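PDB 2W41: glycerol kinase, putative from Plasmodium falciparum, which probably catalyses the ATP-dependent phosphorylation of glycerol to sn-glycerol 3-phosphate, the entry step of glycerol degradation. Local coordinates for residues T20-Y25 / Y61-E66; T86-T91 / A106-D111; L412-C417 / N436-V441. One frame throughout, in Å; residues are numbered along the deposited sequence.

Contact 1 of 3, residues T20-Y25 / Y61-E66; sequences TKVFFY and YNLMNE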
loop_
_atom_site.group_PDB
_atom_site.type_symbol
_atom_site.label_atom_id
_atom_site.label_comp_id
_atom_site.label_asym_id
_atom_site.label_seq_id
_atom_site.Cartn_x
_atom_site.Cartn_y
_atom_site.Cartn_z
ATOM N N THR B 20 -1.548 -8.679 37.325
ATOM C CA THR B 20 -0.976 -8.178 38.573
ATOM C C THR B 20 0.374 -8.817 38.800
ATOM O O THR B 20 0.470 -10.059 38.851
ATOM C CB THR B 20 -1.899 -8.451 39.767
ATOM O OG1 THR B 20 -3.160 -7.816 39.519
ATOM C CG2 THR B 20 -1.304 -7.888 41.044
ATOM N N LYS B 21 1.404 -7.968 38.941
ATOM C CA LYS B 21 2.802 -8.408 39.157
ATOM C C LYS B 21 3.331 -8.072 40.555
ATOM O O LYS B 21 3.040 -6.987 41.102
ATOM C CB LYS B 21 3.732 -7.769 38.126
ATOM C CG LYS B 21 3.620 -8.292 36.708
ATOM C CD LYS B 21 4.188 -7.253 35.723
ATOM C CE LYS B 21 3.787 -7.560 34.285
ATOM N NZ LYS B 21 3.614 -6.298 33.477
ATOM N N VAL B 22 4.124 -8.992 41.123
ATOM C CA VAL B 22 4.905 -8.696 42.328
ATOM C C VAL B 22 6.409 -8.855 42.066
ATOM O O VAL B 22 6.842 -9.893 41.534
ATOM C CB VAL B 22 4.477 -9.512 43.572
ATOM C CG1 VAL B 22 3.057 -9.155 44.038
ATOM C CG2 VAL B 22 4.649 -10.999 43.348
ATOM N N PHE B 23 7.182 -7.827 42.449
ATOM C CA PHE B 23 8.652 -7.795 42.342
ATOM C C PHE B 23 9.287 -7.659 43.731
ATOM O O PHE B 23 8.955 -6.760 44.492
ATOM C CB PHE B 23 9.115 -6.665 41.408
ATOM C CG PHE B 23 8.700 -6.866 39.975
ATOM C CD1 PHE B 23 9.550 -7.488 39.081
ATOM C CD2 PHE B 23 7.429 -6.476 39.534
ATOM C CE1 PHE B 23 9.164 -7.701 37.765
ATOM C CE2 PHE B 23 7.020 -6.695 38.235
ATOM C CZ PHE B 23 7.878 -7.311 37.341
ATOM N N PHE B 24 10.184 -8.585 44.078
ATOM C CA PHE B 24 10.956 -8.493 45.311
ATOM C C PHE B 24 12.342 -8.008 44.953
ATOM O O PHE B 24 13.140 -8.759 44.450
ATOM C CB PHE B 24 10.981 -9.849 45.996
ATOM C CG PHE B 24 9.609 -10.305 46.493
ATOM C CD1 PHE B 24 9.173 -9.989 47.799
ATOM C CD2 PHE B 24 8.736 -11.011 45.652
ATOM C CE1 PHE B 24 7.900 -10.399 48.269
ATOM C CE2 PHE B 24 7.439 -11.444 46.115
ATOM C CZ PHE B 24 7.021 -11.130 47.398
ATOM N N TYR B 25 12.616 -6.732 45.158
ATOM C CA TYR B 25 13.925 -6.153 44.874
ATOM C C TYR B 25 14.854 -6.185 46.090
ATOM O O TYR B 25 14.406 -5.914 47.183
ATOM C CB TYR B 25 13.737 -4.686 44.461
ATOM C CG TYR B 25 13.270 -4.517 43.035
ATOM C CD1 TYR B 25 14.190 -4.356 41.998
ATOM C CD2 TYR B 25 11.912 -4.517 42.721
ATOM C CE1 TYR B 25 13.768 -4.183 40.686
ATOM C CE2 TYR B 25 11.471 -4.371 41.407
ATOM C CZ TYR B 25 12.382 -4.196 40.385
ATOM O OH TYR B 25 11.935 -4.047 39.061
ATOM N N TYR B 61 -3.082 -10.863 46.857
ATOM C CA TYR B 61 -2.830 -11.684 48.050
ATOM C C TYR B 61 -2.173 -13.041 47.710
ATOM O O TYR B 61 -1.267 -13.510 48.390
ATOM C CB TYR B 61 -4.126 -11.960 48.798
ATOM C CG TYR B 61 -4.843 -10.758 49.337
ATOM C CD1 TYR B 61 -4.152 -9.604 49.700
ATOM C CD2 TYR B 61 -6.239 -10.776 49.490
ATOM C CE1 TYR B 61 -4.829 -8.485 50.214
ATOM C CE2 TYR B 61 -6.946 -9.668 49.988
ATOM C CZ TYR B 61 -6.248 -8.541 50.363
ATOM O OH TYR B 61 -6.927 -7.446 50.858
ATOM N N ASN B 62 -2.654 -13.690 46.666
ATOM C CA ASN B 62 -2.026 -14.922 46.268
ATOM C C ASN B 62 -0.535 -14.794 45.913
ATOM O O ASN B 62 0.278 -15.574 46.414
ATOM C CB ASN B 62 -2.865 -15.626 45.210
ATOM C CG ASN B 62 -4.148 -16.240 45.819
ATOM O OD1 ASN B 62 -4.251 -16.388 47.061
ATOM N ND2 ASN B 62 -5.136 -16.581 44.957
ATOM N N LEU B 63 -0.189 -13.801 45.093
ATOM C CA LEU B 63 1.192 -13.525 44.702
ATOM C C LEU B 63 2.089 -13.144 45.910
ATOM O O LEU B 63 3.268 -13.606 46.020
ATOM C CB LEU B 63 1.209 -12.403 43.679
ATOM C CG LEU B 63 0.566 -12.708 42.338
ATOM C CD1 LEU B 63 0.122 -11.438 41.595
ATOM C CD2 LEU B 63 1.537 -13.567 41.512
ATOM N N MET B 64 1.535 -12.312 46.805
ATOM C CA MET B 64 2.254 -11.840 47.973
ATOM C C MET B 64 2.611 -13.026 48.848
ATOM O O MET B 64 3.744 -13.132 49.360
ATOM C CB MET B 64 1.441 -10.808 48.737
ATOM C CG MET B 64 1.416 -9.432 48.095
ATOM S SD MET B 64 0.406 -8.186 48.965
ATOM C CE MET B 64 1.452 -7.764 50.356
ATOM N N ASN B 65 1.666 -13.956 49.001
ATOM C CA ASN B 65 1.884 -15.093 49.923
ATOM C C ASN B 65 2.809 -16.165 49.365
ATOM O O ASN B 65 3.607 -16.720 50.113
ATOM C CB ASN B 65 0.568 -15.699 50.423
ATOM C CG ASN B 65 -0.143 -14.811 51.421
ATOM O OD1 ASN B 65 0.466 -14.144 52.267
ATOM N ND2 ASN B 65 -1.446 -14.814 51.340
ATOM N N GLU B 66 2.710 -16.448 48.060
ATOM C CA GLU B 66 3.608 -17.401 47.410
ATOM C C GLU B 66 5.048 -16.867 47.255
ATOM O O GLU B 66 5.993 -17.634 47.415
ATOM C CB GLU B 66 3.021 -17.912 46.086
ATOM C CG GLU B 66 3.574 -17.276 44.798
ATOM C CD GLU B 66 4.811 -17.979 44.250
ATOM O OE1 GLU B 66 4.966 -19.168 44.581
ATOM O OE2 GLU B 66 5.607 -17.353 43.485
#

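Contact 2 of 3, residues T86-T91 / A106-D111; sequences TNQRET and AIVWLD. With EDO (1,2-ethanediol), chain U; EDO (1,2-ethanediol), chain T.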
loop_
_atom_site.group_PDB
_atom_site.type_symbol
_atom_site.label_atom_id
_atom_site.label_comp_id
_atom_site.label_asym_id
_atom_site.label_seq_id
_atom_site.Cartn_x
_atom_site.Cartn_y
_atom_site.Cartn_z
ATOM N N THR B 86 2.468 0.706 42.265
ATOM C CA THR B 86 2.184 1.348 41.004
ATOM C C THR B 86 1.039 0.570 40.322
ATOM O O THR B 86 0.667 -0.526 40.752
ATOM C CB THR B 86 3.456 1.497 40.140
ATOM O OG1 THR B 86 3.209 2.395 39.041
ATOM C CG2 THR B 86 3.994 0.145 39.636
ATOM N N ASN B 87 0.458 1.159 39.283
ATOM C CA ASN B 87 -0.925 0.812 38.854
ATOM C C ASN B 87 -1.348 1.493 37.581
ATOM O O ASN B 87 -0.975 2.681 37.338
ATOM C CB ASN B 87 -1.946 1.152 39.946
ATOM C CG ASN B 87 -2.178 2.657 40.094
ATOM O OD1 ASN B 87 -3.206 3.212 39.609
ATOM N ND2 ASN B 87 -1.257 3.329 40.785
ATOM N N GLN B 88 -2.094 0.722 36.765
ATOM C CA GLN B 88 -2.963 1.235 35.680
ATOM C C GLN B 88 -3.749 2.423 36.222
ATOM O O GLN B 88 -4.457 2.303 37.230
ATOM C CB GLN B 88 -3.924 0.162 35.169
ATOM C CG GLN B 88 -4.756 -0.517 36.261
ATOM C CD GLN B 88 -6.051 -1.199 35.732
ATOM O OE1 GLN B 88 -6.707 -0.696 34.822
ATOM N NE2 GLN B 88 -6.404 -2.337 36.311
ATOM N N ARG B 89 -3.575 3.570 35.573
ATOM C CA ARG B 89 -4.197 4.831 35.985
ATOM C C ARG B 89 -5.629 4.965 35.428
ATOM O O ARG B 89 -6.075 4.137 34.599
ATOM C CB ARG B 89 -3.299 6.000 35.526
ATOM C CG ARG B 89 -1.821 5.883 35.944
ATOM C CD ARG B 89 -0.965 6.912 35.258
ATOM N NE ARG B 89 -1.002 6.783 33.794
ATOM C CZ ARG B 89 -0.533 7.689 32.926
ATOM N NH1 ARG B 89 0.058 8.799 33.318
ATOM N NH2 ARG B 89 -0.637 7.475 31.631
ATOM N N GLU B 90 -6.351 5.997 35.868
ATOM C CA GLU B 90 -7.645 6.393 35.262
ATOM C C GLU B 90 -8.795 5.408 35.565
ATOM O O GLU B 90 -9.862 5.827 36.003
ATOM C CB GLU B 90 -7.454 6.627 33.758
ATOM C CG GLU B 90 -6.607 7.863 33.491
ATOM C CD GLU B 90 -5.612 7.693 32.391
ATOM O OE1 GLU B 90 -5.889 6.902 31.476
ATOM O OE2 GLU B 90 -4.541 8.350 32.427
ATOM N N THR B 91 -8.571 4.110 35.342
ATOM C CA THR B 91 -9.438 3.039 35.867
ATOM C C THR B 91 -9.988 3.367 37.247
ATOM O O THR B 91 -9.233 3.758 38.142
ATOM C CB THR B 91 -8.711 1.666 35.868
ATOM O OG1 THR B 91 -8.449 1.293 34.511
ATOM C CG2 THR B 91 -9.535 0.566 36.564
ATOM N N ALA B 106 -14.714 -2.246 38.361
ATOM C CA ALA B 106 -13.818 -1.196 37.915
ATOM C C ALA B 106 -14.170 -0.916 36.452
ATOM O O ALA B 106 -14.502 -1.837 35.706
ATOM C CB ALA B 106 -12.357 -1.649 38.077
ATOM N N ILE B 107 -14.135 0.351 36.048
ATOM C CA ILE B 107 -14.325 0.714 34.642
ATOM C C ILE B 107 -12.953 1.136 34.115
ATOM O O ILE B 107 -12.402 2.170 34.483
ATOM C CB ILE B 107 -15.456 1.825 34.408
ATOM C CG1 ILE B 107 -16.830 1.376 34.907
ATOM C CG2 ILE B 107 -15.592 2.188 32.941
ATOM C CD1 ILE B 107 -18.000 2.451 34.703
ATOM N N VAL B 108 -12.403 0.306 33.248
ATOM C CA VAL B 108 -11.036 0.441 32.785
ATOM C C VAL B 108 -10.849 1.720 31.949
ATOM O O VAL B 108 -11.761 2.150 31.263
ATOM C CB VAL B 108 -10.599 -0.851 32.037
ATOM C CG1 VAL B 108 -9.107 -0.840 31.721
ATOM C CG2 VAL B 108 -10.926 -2.047 32.874
ATOM N N TRP B 109 -9.679 2.358 32.048
ATOM C CA TRP B 109 -9.355 3.542 31.237
ATOM C C TRP B 109 -9.649 3.373 29.735
ATOM O O TRP B 109 -9.870 4.369 28.993
ATOM C CB TRP B 109 -7.865 3.852 31.399
ATOM C CG TRP B 109 -6.887 2.721 30.993
ATOM C CD1 TRP B 109 -6.576 1.568 31.716
ATOM C CD2 TRP B 109 -6.083 2.679 29.807
ATOM N NE1 TRP B 109 -5.655 0.822 31.022
ATOM C CE2 TRP B 109 -5.314 1.492 29.865
ATOM C CE3 TRP B 109 -5.943 3.527 28.701
ATOM C CZ2 TRP B 109 -4.403 1.135 28.861
ATOM C CZ3 TRP B 109 -5.024 3.182 27.703
ATOM C CH2 TRP B 109 -4.273 1.970 27.790
ATOM N N LEU B 110 -9.547 2.124 29.277
ATOM C CA LEU B 110 -9.767 1.788 27.856
ATOM C C LEU B 110 -11.262 1.869 27.413
ATOM O O LEU B 110 -11.520 2.031 26.200
ATOM C CB LEU B 110 -9.177 0.406 27.524
ATOM C CG LEU B 110 -7.680 0.380 27.244
ATOM C CD1 LEU B 110 -7.214 -0.985 26.953
ATOM C CD2 LEU B 110 -7.382 1.294 26.092
ATOM N N ASP B 111 -12.198 1.745 28.386
ATOM C CA ASP B 111 -13.657 1.913 28.235
ATOM C C ASP B 111 -14.074 3.227 27.547
ATOM O O ASP B 111 -13.556 4.307 27.867
ATOM C CB ASP B 111 -14.320 1.836 29.617
ATOM C CG ASP B 111 -15.855 1.703 29.549
ATOM O OD1 ASP B 111 -16.547 2.698 29.235
ATOM O OD2 ASP B 111 -16.367 0.598 29.812
HETATM C C1 EDO U . -3.412 4.909 31.594
HETATM O O1 EDO U . -2.747 5.680 30.597
HETATM C C2 EDO U . -2.542 3.703 31.907
HETATM O O2 EDO U . -2.142 3.892 33.267
HETATM C C1 EDO T . -4.859 7.136 27.652
HETATM O O1 EDO T . -4.717 7.313 29.051
HETATM C C2 EDO T . -4.421 8.449 27.032
HETATM O O2 EDO T . -5.192 9.540 27.563
#

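Contact 3 of 3, residues L412-C417 / N436-V441; sequences LHVLRC and NTKIEV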
loop_
_atom_site.group_PDB
_atom_site.type_symbol
_atom_site.label_atom_id
_atom_site.label_comp_id
_atom_site.label_asym_id
_atom_site.label_seq_id
_atom_site.Cartn_x
_atom_site.Cartn_y
_atom_site.Cartn_z
ATOM N N LEU B 412 15.642 18.020 22.884
ATOM C CA LEU B 412 15.617 17.112 24.033
ATOM C C LEU B 412 17.015 16.796 24.538
ATOM O O LEU B 412 17.922 16.535 23.738
ATOM C CB LEU B 412 14.933 15.807 23.627
ATOM C CG LEU B 412 13.497 15.488 24.066
ATOM C CD1 LEU B 412 12.656 16.720 24.542
ATOM C CD2 LEU B 412 12.798 14.679 22.976
ATOM N N HIS B 413 17.173 16.809 25.869
ATOM C CA HIS B 413 18.414 16.347 26.539
ATOM C C HIS B 413 18.635 14.912 26.137
ATOM O O HIS B 413 19.678 14.565 25.567
ATOM C CB HIS B 413 18.394 16.497 28.100
ATOM C CG HIS B 413 18.523 17.919 28.581
ATOM N ND1 HIS B 413 19.231 18.887 27.886
ATOM C CD2 HIS B 413 18.031 18.540 29.685
ATOM C CE1 HIS B 413 19.157 20.040 28.536
ATOM N NE2 HIS B 413 18.429 19.861 29.628
ATOM N N VAL B 414 17.619 14.093 26.397
ATOM C CA VAL B 414 17.678 12.676 26.064
ATOM C C VAL B 414 16.267 12.131 25.808
ATOM O O VAL B 414 15.260 12.772 26.171
ATOM C CB VAL B 414 18.477 11.879 27.145
ATOM C CG1 VAL B 414 17.665 11.731 28.464
ATOM C CG2 VAL B 414 18.916 10.544 26.605
ATOM N N LEU B 415 16.198 10.983 25.142
ATOM C CA LEU B 415 14.975 10.200 25.038
ATOM C C LEU B 415 15.311 8.774 25.466
ATOM O O LEU B 415 15.936 8.039 24.719
ATOM C CB LEU B 415 14.365 10.241 23.615
ATOM C CG LEU B 415 12.963 9.635 23.387
ATOM C CD1 LEU B 415 11.987 10.395 24.145
ATOM C CD2 LEU B 415 12.559 9.650 21.945
ATOM N N ARG B 416 14.880 8.412 26.671
ATOM C CA ARG B 416 15.021 7.074 27.210
ATOM C C ARG B 416 13.884 6.224 26.711
ATOM O O ARG B 416 12.751 6.599 26.894
ATOM C CB ARG B 416 15.031 7.081 28.765
ATOM C CG ARG B 416 16.062 8.037 29.437
ATOM C CD ARG B 416 17.410 7.396 29.795
ATOM N NE ARG B 416 17.280 6.187 30.616
ATOM C CZ ARG B 416 18.257 5.305 30.825
ATOM N NH1 ARG B 416 19.436 5.498 30.272
ATOM N NH2 ARG B 416 18.060 4.234 31.585
ATOM N N CYS B 417 14.195 5.064 26.120
ATOM C CA CYS B 417 13.215 4.279 25.367
ATOM C C CYS B 417 13.104 2.876 25.872
ATOM O O CYS B 417 14.088 2.266 26.319
ATOM C CB CYS B 417 13.545 4.251 23.866
ATOM S SG CYS B 417 13.569 5.887 23.119
ATOM N N ASN B 436 16.198 14.230 16.122
ATOM C CA ASN B 436 17.432 14.947 16.500
ATOM C C ASN B 436 17.567 14.850 17.995
ATOM O O ASN B 436 17.378 15.836 18.734
ATOM C CB ASN B 436 17.394 16.411 16.052
ATOM C CG ASN B 436 18.770 16.987 15.821
ATOM O OD1 ASN B 436 19.771 16.293 15.980
ATOM N ND2 ASN B 436 18.830 18.247 15.382
ATOM N N THR B 437 17.835 13.643 18.456
ATOM C CA THR B 437 17.942 13.441 19.874
ATOM C C THR B 437 18.810 12.226 20.154
ATOM O O THR B 437 18.934 11.299 19.328
ATOM C CB THR B 437 16.558 13.308 20.532
ATOM O OG1 THR B 437 16.682 13.413 21.954
ATOM C CG2 THR B 437 15.898 11.979 20.166
ATOM N N LYS B 438 19.452 12.274 21.309
ATOM C CA LYS B 438 20.165 11.165 21.844
ATOM C C LYS B 438 19.059 10.259 22.348
ATOM O O LYS B 438 18.101 10.711 23.003
ATOM C CB LYS B 438 21.043 11.674 23.001
ATOM C CG LYS B 438 22.060 10.719 23.614
ATOM C CD LYS B 438 22.141 11.072 25.104
ATOM C CE LYS B 438 23.534 11.241 25.731
ATOM N NZ LYS B 438 23.269 11.805 27.117
ATOM N N ILE B 439 19.191 8.992 21.988
ATOM C CA ILE B 439 18.338 7.924 22.410
ATOM C C ILE B 439 19.166 6.921 23.226
ATOM O O ILE B 439 20.203 6.427 22.784
ATOM C CB ILE B 439 17.651 7.224 21.166
ATOM C CG1 ILE B 439 16.491 8.090 20.634
ATOM C CG2 ILE B 439 17.184 5.764 21.514
ATOM C CD1 ILE B 439 15.719 7.456 19.506
ATOM N N GLU B 440 18.670 6.611 24.414
ATOM C CA GLU B 440 19.228 5.575 25.290
ATOM C C GLU B 440 18.121 4.567 25.516
ATOM O O GLU B 440 16.980 4.947 25.752
ATOM C CB GLU B 440 19.704 6.183 26.630
ATOM C CG GLU B 440 20.902 7.089 26.472
ATOM C CD GLU B 440 21.242 7.919 27.711
ATOM O OE1 GLU B 440 20.525 7.830 28.716
ATOM O OE2 GLU B 440 22.248 8.675 27.694
ATOM N N VAL B 441 18.462 3.291 25.381
ATOM C CA VAL B 441 17.629 2.167 25.753
ATOM C C VAL B 441 18.170 1.689 27.125
ATOM O O VAL B 441 19.346 1.291 27.229
ATOM C CB VAL B 441 17.769 1.032 24.683
ATOM C CG1 VAL B 441 16.959 -0.082 24.979
ATOM C CG2 VAL B 441 17.173 1.403 23.463
#

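Contact 1 of 3, residues T20-Y25 / Y61-E66
Leu63, in segment 61-66 of helix 53-74, meets both Thr20 and Val22 of strand 19-25, and shows how a helix can lean on a sheet through one branched residue. Its CB rests between the two methyls of Val22, 3.7 Å from CG2 and 3.8 Å from CG1. With CG beside the backbone N (chi1 -66°), the branch runs back along the strand, and CD1 lies 3.9 Å from Thr20 CG2. Thr20 turns this methyl to the helix, while its hydroxyl is hydrogen-bonded to Gln15. One residue on, Met64 has its CB directed away from the strand, yet its CG lies 4.4 Å from Val22 CG1, a marginal contact. Its carbonyl takes part too: Met64 O stands at the edge of the Phe24 ring, near the ring plane and 4.3 Å from CZ, and is hydrogen-bonded to Tyr241. The strand and helix axes run 8.5 Å apart at their closest, at 24° to each other. Alternate strand residues face the helix, and strand 31-38 takes up backbone bonds of Thr20, Val22 and Phe24. With no hydrogen bond or salt bridge between the two segments, their association rests on buried apolar side chains at this point of helix 53-74.

Contact 2 of 3, residues T86-T91 / A106-D111
Thr91 points its hydroxyl at the start of the type I beta turn from Val108 to Asp111, where Trp109 N donates a hydrogen bond to OG1 (3.0 Å, 152° at the hydrogen). The same hydroxyl donates to Gln88 OE1 at 2.7 Å, approaching from above the plane of the amide, so its oxygen is engaged both as acceptor and as donor. Both oxygens lie at the edge of the Trp109 indole, near its plane: OG1 is 3.4 Å from CD1, and Gln88 OE1 is 3.8 Å from the same carbon. The amide of Gln88 stands almost upright to the ring, their planes 80° apart. Trp109 carries CG between its backbone N and carbonyl carbon (chi1 59°), which places the indole beside the 88-91 loop. Trp109 CB lies 3.6 Å from Glu90 OE1. Leu110 CG covers one ring face over its centre; an ethanediol, probably from the crystallisation liquor, lies toward the rim of the other. That diol is gripped by Arg89, whose backbone N reaches O2 at 2.7 Å and whose NH2 reaches O1 at 3.0 Å. Outside the two segments Arg193 pairs with Glu90 OE2, Glu312 with Arg89 NH1, and Thr17 OG1 bonds to the indole NE1. The contact thus joins the loop leaving central strand 77-87 to the turn after strand 106-107, which pairs with strand 50-51, while helix 171-179 packs on Gln88 and Thr91.

Contact 3 of 3, residues L412-C417 / N436-V441
Leu415 bonds across two parallel strands to the residues on either side of Ile439: its N donates to Lys438 O (2.9 Å) and its O accepts from Glu440 N (3.1 Å). Cys417 N extends the pattern to Glu440 O. On one face of the sheet Arg416 and Glu440 form a salt bridge, NH1 to OE1, 3.0 Å and 162° at the hydrogen. The carboxylate oxygen lies at the guanidinium edge, almost in its plane, but is met on the anti side and tilted 33° out of the carboxylate plane; the two flat groups are 87° apart. Bends at chi2 and chi3 bring the arginine tip back, and Gln260 OE1 (to NE) and Arg474 O (to NH1) add weak bonds. Lys438 NZ makes a weak bond to Glu440 OE2, and Val414 CG2 lies against the carbon parts of both, 3.6 Å from Lys438 CD and 3.7 Å from Glu440 CD. On the other face, Leu415 CB and Cys417 SG touch Ile439, the latter at 4.0 Å from CG2. Farther out, strand 267-272 pairs with Val414 and Arg416. Strand 414-418, helix 425-435 and strand 439-442 form a beta-alpha-beta crossover of the actin-like ATPase fold, with ADP-binding Gly420 just beyond the first strand.

Overall arrangement
The three contacts follow one another along the chain, each closing before the next opens, and they sample both halves of an FGGY kinase. Contacts 1 and 2 belong to the N-terminal domain, their centres 20 Å apart; both reach the same six-stranded mixed sheet, and helix 53-74 of contact 1 leads directly into strand 77-87 of contact 2. Contact 3 lies in the C-terminal domain, within the seven-stranded sheet, its centre 33 Å from that of contact 1 and 28 Å from that of contact 2. The ADP pocket is formed by residues of the C-terminal domain, and contact 2 approaches it from the N-terminal one, as expected for the interdomain cleft of actin-like ATPases.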